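Local coordinates for protein probable mRNA-capping enzyme (Acanthamoeba polyphaga mimivirus, PDB 3BGY) that removes the terminal phosphate from the 5'-triphosphate end of viral mRNA, as the tunnel triphosphatase domain of a multifunctional capping enzyme, at residues L72-I77 with I170-K175; N82-S87 with I122-K127; V193-I198 with P206-L211. All coordinates share one frame; numbering follows the deposited sequence.

Contact 1. Residues L72-I77 with I170-K175; sequences LDISLI and IMYRYK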
# COMPACT_ATOMS: atom_id res chain seq x y z
N LEU A 72 10.73 -3.54 4.37
CA LEU A 72 10.89 -2.19 4.90
C LEU A 72 10.63 -1.15 3.80
O LEU A 72 11.28 -1.17 2.74
CB LEU A 72 12.33 -2.01 5.44
CG LEU A 72 12.65 -0.60 5.93
CD1 LEU A 72 11.83 -0.26 7.14
CD2 LEU A 72 14.14 -0.45 6.22
N ASP A 73 9.66 -0.26 4.03
CA ASP A 73 9.37 0.84 3.11
C ASP A 73 10.07 2.10 3.58
O ASP A 73 9.94 2.49 4.73
CB ASP A 73 7.88 1.20 3.09
CG ASP A 73 7.08 0.36 2.13
OD1 ASP A 73 7.67 -0.39 1.34
OD2 ASP A 73 5.84 0.49 2.14
N ILE A 74 10.79 2.76 2.67
CA ILE A 74 11.47 4.01 3.00
C ILE A 74 10.86 5.01 2.05
O ILE A 74 10.99 4.90 0.83
CB ILE A 74 13.01 3.94 2.79
CG1 ILE A 74 13.62 2.82 3.63
CG2 ILE A 74 13.67 5.24 3.27
CD1 ILE A 74 13.91 1.58 2.84
N SER A 75 10.12 5.96 2.62
CA SER A 75 9.47 6.95 1.79
C SER A 75 10.14 8.31 1.90
O SER A 75 10.33 8.81 3.01
CB SER A 75 8.01 7.12 2.22
OG SER A 75 7.28 5.92 2.06
N LEU A 76 10.49 8.88 0.75
CA LEU A 76 11.05 10.25 0.71
C LEU A 76 9.88 11.13 0.36
O LEU A 76 9.28 10.97 -0.71
CB LEU A 76 12.14 10.40 -0.34
CG LEU A 76 13.29 9.42 -0.28
CD1 LEU A 76 14.25 9.84 -1.40
CD2 LEU A 76 14.01 9.45 1.08
N ILE A 77 9.55 12.05 1.26
CA ILE A 77 8.40 12.95 1.10
C ILE A 77 8.88 14.34 0.75
O ILE A 77 9.52 15.02 1.53
CB ILE A 77 7.54 12.95 2.38
CG1 ILE A 77 7.18 11.50 2.74
CG2 ILE A 77 6.22 13.76 2.16
CD1 ILE A 77 6.84 11.32 4.21
N ILE A 170 11.51 12.01 5.74
CA ILE A 170 11.62 10.57 5.51
C ILE A 170 10.74 9.81 6.50
O ILE A 170 10.65 10.18 7.68
CB ILE A 170 13.06 10.03 5.63
CG1 ILE A 170 14.01 10.87 4.76
CG2 ILE A 170 13.13 8.58 5.11
CD1 ILE A 170 15.46 10.60 5.06
N MET A 171 10.08 8.77 6.01
CA MET A 171 9.24 7.93 6.85
C MET A 171 9.60 6.47 6.60
O MET A 171 9.92 6.08 5.47
CB MET A 171 7.75 8.18 6.55
CG MET A 171 6.80 7.34 7.40
SD MET A 171 5.11 7.70 6.97
CE MET A 171 5.15 7.43 5.16
N TYR A 172 9.60 5.70 7.69
CA TYR A 172 9.93 4.27 7.65
C TYR A 172 8.76 3.44 8.09
O TYR A 172 8.08 3.79 9.05
CB TYR A 172 11.09 3.96 8.59
CG TYR A 172 12.30 4.80 8.29
CD1 TYR A 172 13.22 4.41 7.30
CD2 TYR A 172 12.51 6.04 8.95
CE1 TYR A 172 14.30 5.23 6.96
CE2 TYR A 172 13.62 6.89 8.61
CZ TYR A 172 14.50 6.46 7.61
OH TYR A 172 15.57 7.22 7.27
N ARG A 173 8.45 2.41 7.32
CA ARG A 173 7.37 1.50 7.69
C ARG A 173 7.86 0.09 7.49
O ARG A 173 8.21 -0.28 6.38
CB ARG A 173 6.10 1.74 6.86
CG ARG A 173 5.39 3.03 7.21
CD ARG A 173 4.10 3.21 6.46
NE ARG A 173 3.43 4.43 6.92
CZ ARG A 173 2.71 5.24 6.15
NH1 ARG A 173 2.55 4.99 4.86
NH2 ARG A 173 2.21 6.36 6.67
N TYR A 174 7.92 -0.68 8.58
CA TYR A 174 8.32 -2.08 8.51
C TYR A 174 6.99 -2.82 8.49
O TYR A 174 6.16 -2.72 9.42
CB TYR A 174 9.15 -2.51 9.72
CG TYR A 174 9.66 -3.93 9.58
CD1 TYR A 174 10.58 -4.25 8.57
CD2 TYR A 174 9.16 -4.97 10.39
CE1 TYR A 174 11.00 -5.59 8.37
CE2 TYR A 174 9.59 -6.32 10.20
CZ TYR A 174 10.50 -6.62 9.19
OH TYR A 174 10.91 -7.93 9.02
N LYS A 175 6.83 -3.64 7.46
CA LYS A 175 5.56 -4.33 7.25
C LYS A 175 5.61 -5.83 7.12
O LYS A 175 6.57 -6.35 6.55
CB LYS A 175 4.97 -3.80 5.94
CG LYS A 175 4.54 -2.32 5.99
CD LYS A 175 3.93 -1.90 4.66
CE LYS A 175 3.47 -0.46 4.71
NZ LYS A 175 2.78 -0.07 3.44
O HOH W 1 3.76 -0.95 1.11

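Contact 2. Residues N82-S87 with I122-K127; sequences NVYRVS and IEIVYK. With ACT (acetate ion), chain D.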
# COMPACT_ATOMS: atom_id res chain seq x y z
N ASN A 82 4.48 14.87 -2.81
CA ASN A 82 4.61 13.64 -3.56
C ASN A 82 5.70 12.79 -2.93
O ASN A 82 6.50 13.28 -2.12
CB ASN A 82 4.81 13.91 -5.04
CG ASN A 82 3.62 14.60 -5.65
OD1 ASN A 82 2.47 14.25 -5.31
ND2 ASN A 82 3.85 15.62 -6.46
N VAL A 83 5.72 11.51 -3.29
CA VAL A 83 6.59 10.58 -2.58
C VAL A 83 7.39 9.68 -3.49
O VAL A 83 6.87 9.19 -4.46
CB VAL A 83 5.68 9.66 -1.65
CG1 VAL A 83 6.49 8.55 -0.96
CG2 VAL A 83 4.99 10.51 -0.58
N TYR A 84 8.64 9.42 -3.10
CA TYR A 84 9.52 8.48 -3.83
C TYR A 84 9.72 7.40 -2.78
O TYR A 84 10.31 7.65 -1.72
CB TYR A 84 10.87 9.15 -4.19
CG TYR A 84 11.75 8.27 -5.09
CD1 TYR A 84 11.62 8.30 -6.48
CD2 TYR A 84 12.73 7.44 -4.52
CE1 TYR A 84 12.49 7.51 -7.31
CE2 TYR A 84 13.60 6.66 -5.33
CZ TYR A 84 13.46 6.71 -6.71
OH TYR A 84 14.31 5.97 -7.49
N ARG A 85 9.16 6.22 -3.04
CA ARG A 85 9.24 5.12 -2.06
C ARG A 85 9.98 3.88 -2.53
O ARG A 85 9.72 3.37 -3.60
CB ARG A 85 7.82 4.71 -1.64
CG ARG A 85 7.73 3.61 -0.55
CD ARG A 85 6.29 3.17 -0.35
NE ARG A 85 5.78 2.47 -1.52
CZ ARG A 85 4.52 2.04 -1.65
NH1 ARG A 85 3.64 2.22 -0.68
NH2 ARG A 85 4.15 1.41 -2.76
N VAL A 86 10.90 3.41 -1.69
CA VAL A 86 11.64 2.19 -1.97
C VAL A 86 11.20 1.11 -0.97
O VAL A 86 11.15 1.36 0.24
CB VAL A 86 13.16 2.42 -1.86
CG1 VAL A 86 13.91 1.11 -1.87
CG2 VAL A 86 13.63 3.30 -3.00
N SER A 87 10.87 -0.08 -1.47
CA SER A 87 10.50 -1.20 -0.60
C SER A 87 11.63 -2.23 -0.68
O SER A 87 11.92 -2.71 -1.77
CB SER A 87 9.20 -1.85 -1.06
OG SER A 87 8.16 -0.88 -1.16
N ILE A 122 13.85 -5.12 -4.67
CA ILE A 122 13.83 -3.67 -4.41
C ILE A 122 12.78 -3.04 -5.33
O ILE A 122 13.00 -2.83 -6.53
CB ILE A 122 15.24 -2.99 -4.66
CG1 ILE A 122 16.32 -3.65 -3.77
CG2 ILE A 122 15.15 -1.46 -4.40
CD1 ILE A 122 17.75 -3.15 -4.02
N GLU A 123 11.63 -2.72 -4.76
CA GLU A 123 10.55 -2.11 -5.54
C GLU A 123 10.58 -0.61 -5.32
O GLU A 123 10.75 -0.15 -4.19
CB GLU A 123 9.19 -2.70 -5.15
CG GLU A 123 9.00 -4.13 -5.65
CD GLU A 123 7.65 -4.74 -5.28
OE1 GLU A 123 6.82 -4.06 -4.64
OE2 GLU A 123 7.45 -5.93 -5.61
N ILE A 124 10.47 0.13 -6.41
CA ILE A 124 10.55 1.59 -6.36
C ILE A 124 9.36 2.20 -7.07
O ILE A 124 9.00 1.78 -8.18
CB ILE A 124 11.85 2.08 -7.07
CG1 ILE A 124 13.08 1.41 -6.44
CG2 ILE A 124 11.97 3.58 -6.96
CD1 ILE A 124 14.42 1.87 -7.00
N VAL A 125 8.72 3.17 -6.41
CA VAL A 125 7.57 3.84 -6.97
C VAL A 125 7.59 5.33 -6.68
O VAL A 125 8.13 5.78 -5.67
CB VAL A 125 6.18 3.29 -6.41
CG1 VAL A 125 5.92 1.84 -6.84
CG2 VAL A 125 6.07 3.45 -4.89
N TYR A 126 7.02 6.08 -7.61
CA TYR A 126 6.85 7.51 -7.43
C TYR A 126 5.33 7.66 -7.28
O TYR A 126 4.56 7.30 -8.18
CB TYR A 126 7.41 8.30 -8.61
CG TYR A 126 7.08 9.78 -8.52
CD1 TYR A 126 7.81 10.63 -7.66
CD2 TYR A 126 6.01 10.32 -9.27
CE1 TYR A 126 7.46 12.00 -7.54
CE2 TYR A 126 5.67 11.67 -9.16
CZ TYR A 126 6.40 12.50 -8.30
OH TYR A 126 6.04 13.82 -8.21
N LYS A 127 4.92 8.23 -6.16
CA LYS A 127 3.51 8.37 -5.83
C LYS A 127 3.08 9.81 -5.98
O LYS A 127 3.59 10.67 -5.27
CB LYS A 127 3.27 7.91 -4.39
CG LYS A 127 3.53 6.44 -4.13
CD LYS A 127 3.44 6.11 -2.63
CE LYS A 127 2.02 5.71 -2.19
NZ LYS A 127 0.95 6.70 -2.51
C ACT D . 8.73 15.74 -6.74
O ACT D . 9.36 16.94 -6.83
OXT ACT D . 7.57 15.61 -7.04
CH3 ACT D . 9.48 14.55 -6.31

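Contact 3. Residues V193-I198 with P206-L211; sequences VKSSPI and PSNYEL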
# COMPACT_ATOMS: atom_id res chain seq x y z
N VAL A 193 1.76 -3.18 10.45
CA VAL A 193 2.69 -2.10 10.07
C VAL A 193 3.30 -1.40 11.28
O VAL A 193 2.58 -0.98 12.19
CB VAL A 193 1.94 -0.97 9.24
CG1 VAL A 193 2.90 0.14 8.77
CG2 VAL A 193 1.16 -1.52 8.08
N LYS A 194 4.63 -1.23 11.25
CA LYS A 194 5.35 -0.49 12.31
C LYS A 194 5.83 0.78 11.62
O LYS A 194 6.61 0.72 10.68
CB LYS A 194 6.49 -1.32 12.90
CG LYS A 194 5.95 -2.41 13.87
CD LYS A 194 7.05 -3.34 14.35
CE LYS A 194 6.50 -4.52 15.15
NZ LYS A 194 5.55 -4.08 16.24
N SER A 195 5.35 1.93 12.08
CA SER A 195 5.70 3.22 11.48
C SER A 195 6.52 4.11 12.40
O SER A 195 6.35 4.08 13.62
CB SER A 195 4.43 3.97 11.05
OG SER A 195 3.65 3.18 10.17
N SER A 196 7.45 4.85 11.80
CA SER A 196 8.29 5.80 12.53
C SER A 196 9.00 6.83 11.64
O SER A 196 9.34 6.53 10.48
CB SER A 196 9.38 5.05 13.32
OG SER A 196 10.17 5.95 14.08
N PRO A 197 9.19 8.07 12.14
CA PRO A 197 9.89 9.07 11.34
C PRO A 197 11.43 8.85 11.41
O PRO A 197 12.17 9.49 10.68
CB PRO A 197 9.46 10.41 11.98
CG PRO A 197 9.20 10.05 13.41
CD PRO A 197 8.51 8.71 13.31
N ILE A 198 11.89 8.00 12.32
CA ILE A 198 13.33 7.70 12.45
C ILE A 198 13.56 6.18 12.45
O ILE A 198 12.61 5.42 12.60
CB ILE A 198 13.99 8.34 13.72
CG1 ILE A 198 13.34 7.82 15.00
CG2 ILE A 198 13.91 9.89 13.63
CD1 ILE A 198 14.08 8.18 16.26
N PRO A 206 4.83 -0.02 18.59
CA PRO A 206 3.57 -0.78 18.50
C PRO A 206 3.03 -0.80 17.08
O PRO A 206 3.10 0.19 16.35
CB PRO A 206 2.63 -0.00 19.43
CG PRO A 206 3.55 0.57 20.45
CD PRO A 206 4.73 1.02 19.64
N SER A 207 2.53 -1.96 16.69
CA SER A 207 1.99 -2.14 15.36
C SER A 207 0.60 -1.56 15.13
O SER A 207 -0.18 -1.44 16.09
CB SER A 207 1.83 -3.64 15.07
OG SER A 207 3.07 -4.32 14.94
N ASN A 208 0.35 -1.07 13.92
CA ASN A 208 -1.01 -0.69 13.56
C ASN A 208 -1.36 -1.78 12.53
O ASN A 208 -0.49 -2.60 12.17
CB ASN A 208 -1.19 0.75 13.01
CG ASN A 208 -0.28 1.06 11.83
OD1 ASN A 208 0.94 1.10 11.97
ND2 ASN A 208 -0.89 1.31 10.68
N TYR A 209 -2.64 -1.91 12.21
CA TYR A 209 -3.11 -2.93 11.27
C TYR A 209 -3.93 -2.32 10.16
O TYR A 209 -4.75 -1.45 10.41
CB TYR A 209 -3.89 -4.03 12.05
CG TYR A 209 -3.09 -4.60 13.20
CD1 TYR A 209 -2.13 -5.61 12.99
CD2 TYR A 209 -3.19 -4.05 14.50
CE1 TYR A 209 -1.31 -6.06 14.02
CE2 TYR A 209 -2.34 -4.48 15.55
CZ TYR A 209 -1.41 -5.48 15.29
OH TYR A 209 -0.60 -5.91 16.31
N GLU A 210 -3.64 -2.73 8.92
CA GLU A 210 -4.28 -2.17 7.73
C GLU A 210 -4.87 -3.26 6.87
O GLU A 210 -4.24 -4.28 6.64
CB GLU A 210 -3.24 -1.35 6.94
CG GLU A 210 -2.83 -0.08 7.73
CD GLU A 210 -1.75 0.77 7.11
OE1 GLU A 210 -1.25 0.44 6.02
OE2 GLU A 210 -1.41 1.79 7.75
N LEU A 211 -6.08 -3.02 6.36
CA LEU A 211 -6.79 -4.00 5.52
C LEU A 211 -7.30 -3.30 4.28
O LEU A 211 -7.95 -2.24 4.36
CB LEU A 211 -8.01 -4.59 6.24
CG LEU A 211 -8.98 -5.49 5.45
CD1 LEU A 211 -8.30 -6.79 5.00
CD2 LEU A 211 -10.20 -5.83 6.31
O HOH W 2 3.22 1.72 14.05
O HOH W 3 1.15 3.46 8.48
O HOH W 4 1.68 3.36 12.76

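Contact 1. Residues L72-I77 with I170-K175
Two neighbouring antiparallel strands in the wall of the triphosphatase barrel, 66-77 and 169-183, meet here through D73 with R173 and S75 with M171. Each of these is a hydrogen-bonded pair. The segment axes run at 164° to each other. D73 N donates to R173 O at 2.8 Å, and R173 N returns a bond to D73 O. S75 N reaches M171 O in an almost straight bond of 177°, answered by M171 N to S75 O. CA-H groups of Y172 and I170 also approach the oxygens of D73 and S75.

Side chains alternate between the two surfaces of this antiparallel barrel sheet, as they do on any beta strand. D73, S75, M171 and R173 share one of them, and the end of K175 reaches D73 there. K175 is extended beyond CG and passes D73 at a slant, with its CE 3.6 Å from D73 OD2. The salt bridge from K175 NZ to D73 OD2 is weak at 3.4 Å. One water bridges the pair, donating to D73 OD2 and accepting from K175 NZ, each at 2.7 Å. The other carboxylate oxygen, D73 OD1, is hydrogen-bonded to S87 on the next strand.

The opposite surface is apolar. I74 CG2 lies 3.7 Å from Y172 CE1, set obliquely to the ring. CG2, anti to the backbone N of I74, is the branch that meets both the ring and I170 CG2. I170 lies side by side with both I74 and L76, and its CG1 meets L76 CD2 at 3.9 Å. Helix 106-115 covers this side: I113 touches I74, V114 touches L76 and I109 touches Y172.

Contact 2. Residues N82-S87 with I122-K127
Y84 and I124 make the tight part of this contact. The phenol end of Y84 comes against one methyl: I124 CG2 is 3.4 Å from Y84 OH. The same methyl is 3.5 Å from Y84 CZ, set obliquely to the ring. V86 continues this buried surface. Its CG1 lies beside I122 CG2 at 3.8 Å and its CG2 beside I124 CG1. L152 and P162 also pack on Y84.

The other surface is mixed. V83, S87 and K127 are buried, but R85 and V125 are partly exposed and E123 is exposed. R85 and V125 lie side by side there. A bend at chi3 of R85 (67°) places NE at 3.5 Å from V125 CG2, and NH2 touches the same methyl. K127 crosses R85, with its CD above the centre of the guanidinium plane. K127 NZ and R85 NH1, of like charge, are 5.5 Å apart and not in contact; K127 also touches E149. Weak, long ion pairs link R85 to D73 and E149.

At the N82 end, Y126 OH gives a 2.6 Å hydrogen bond to OXT of an acetate, probably from the crystallisation liquor. That oxygen lies in the plane of the ring, at its edge.

Six backbone bonds hold the strands. The shortest runs from S87 N to E123 O, 2.7 Å. Paired V83-K127, R85-V125 and S87-E123 alternate with non-hydrogen-bonded pairs, the ladder of adjacent antiparallel strands in a tunnel-forming beta barrel.

Contact 3. Residues V193-I198 with P206-L211
S207 OG accepts a hydrogen bond from K194 NZ at 2.8 Å and is also hydrogen-bonded to D192 OD1, so two charged groups grip one hydroxyl. This is the loop end of the beta hairpin of strands 186-196 and 208-215, two neighbours in the barrel wall. The K194 chain runs out extended and then turns at chi4 (-50°), which brings NZ to S207 OG. CE of K194 follows it to 3.4 Å from S207 OG. NZ has a second partner, the backbone oxygen of V205 in the loop between the strands. The hydroxyl and the amine therefore tie the loop back to strand 186-196.

Only one beta bridge forms between the two segments, V193 with N208. V193 N donates to N208 O at 2.9 Å, and N208 N donates to V193 O at 2.8 Å. The acceptor oxygen of V193 also faces the CA-H of S207. Toward the loop the strands part, and the segment axes stand at 120°; in the other direction the backbone of E210 bonds with T191.

Water takes over where the backbones part. One molecule accepts from S195 N at 2.9 Å and lies 2.8 Å from P206 O. A second stands between S195 and E210. It donates to E210 OE2 at 3.1 Å. R173 and K175 of the neighbouring strand 169-183 touch V193. Across the hairpin, V193 CG2 lies 3.7 Å from E210 OE1.

All three contacts belong to one antiparallel sheet of eight strands, closed into a barrel. Contact 2 is on one edge of strand 83-88. Strand 66-77 pairs with the other edge and makes contact 1 with its own far edge. The centres of contacts 1 and 2 are about 9 Å apart. Strand 169-183 joins contact 1 to strand 186-196 of contact 3, about 10 Å away between centres. Contacts 2 and 3 are about 17 Å apart between centres and do not touch. Along the chain, contact 2 is nested inside the loop closed by contact 1, and contact 3 follows both. Together they cover six consecutive strands of the wall that encloses the tunnel of this triphosphatase domain.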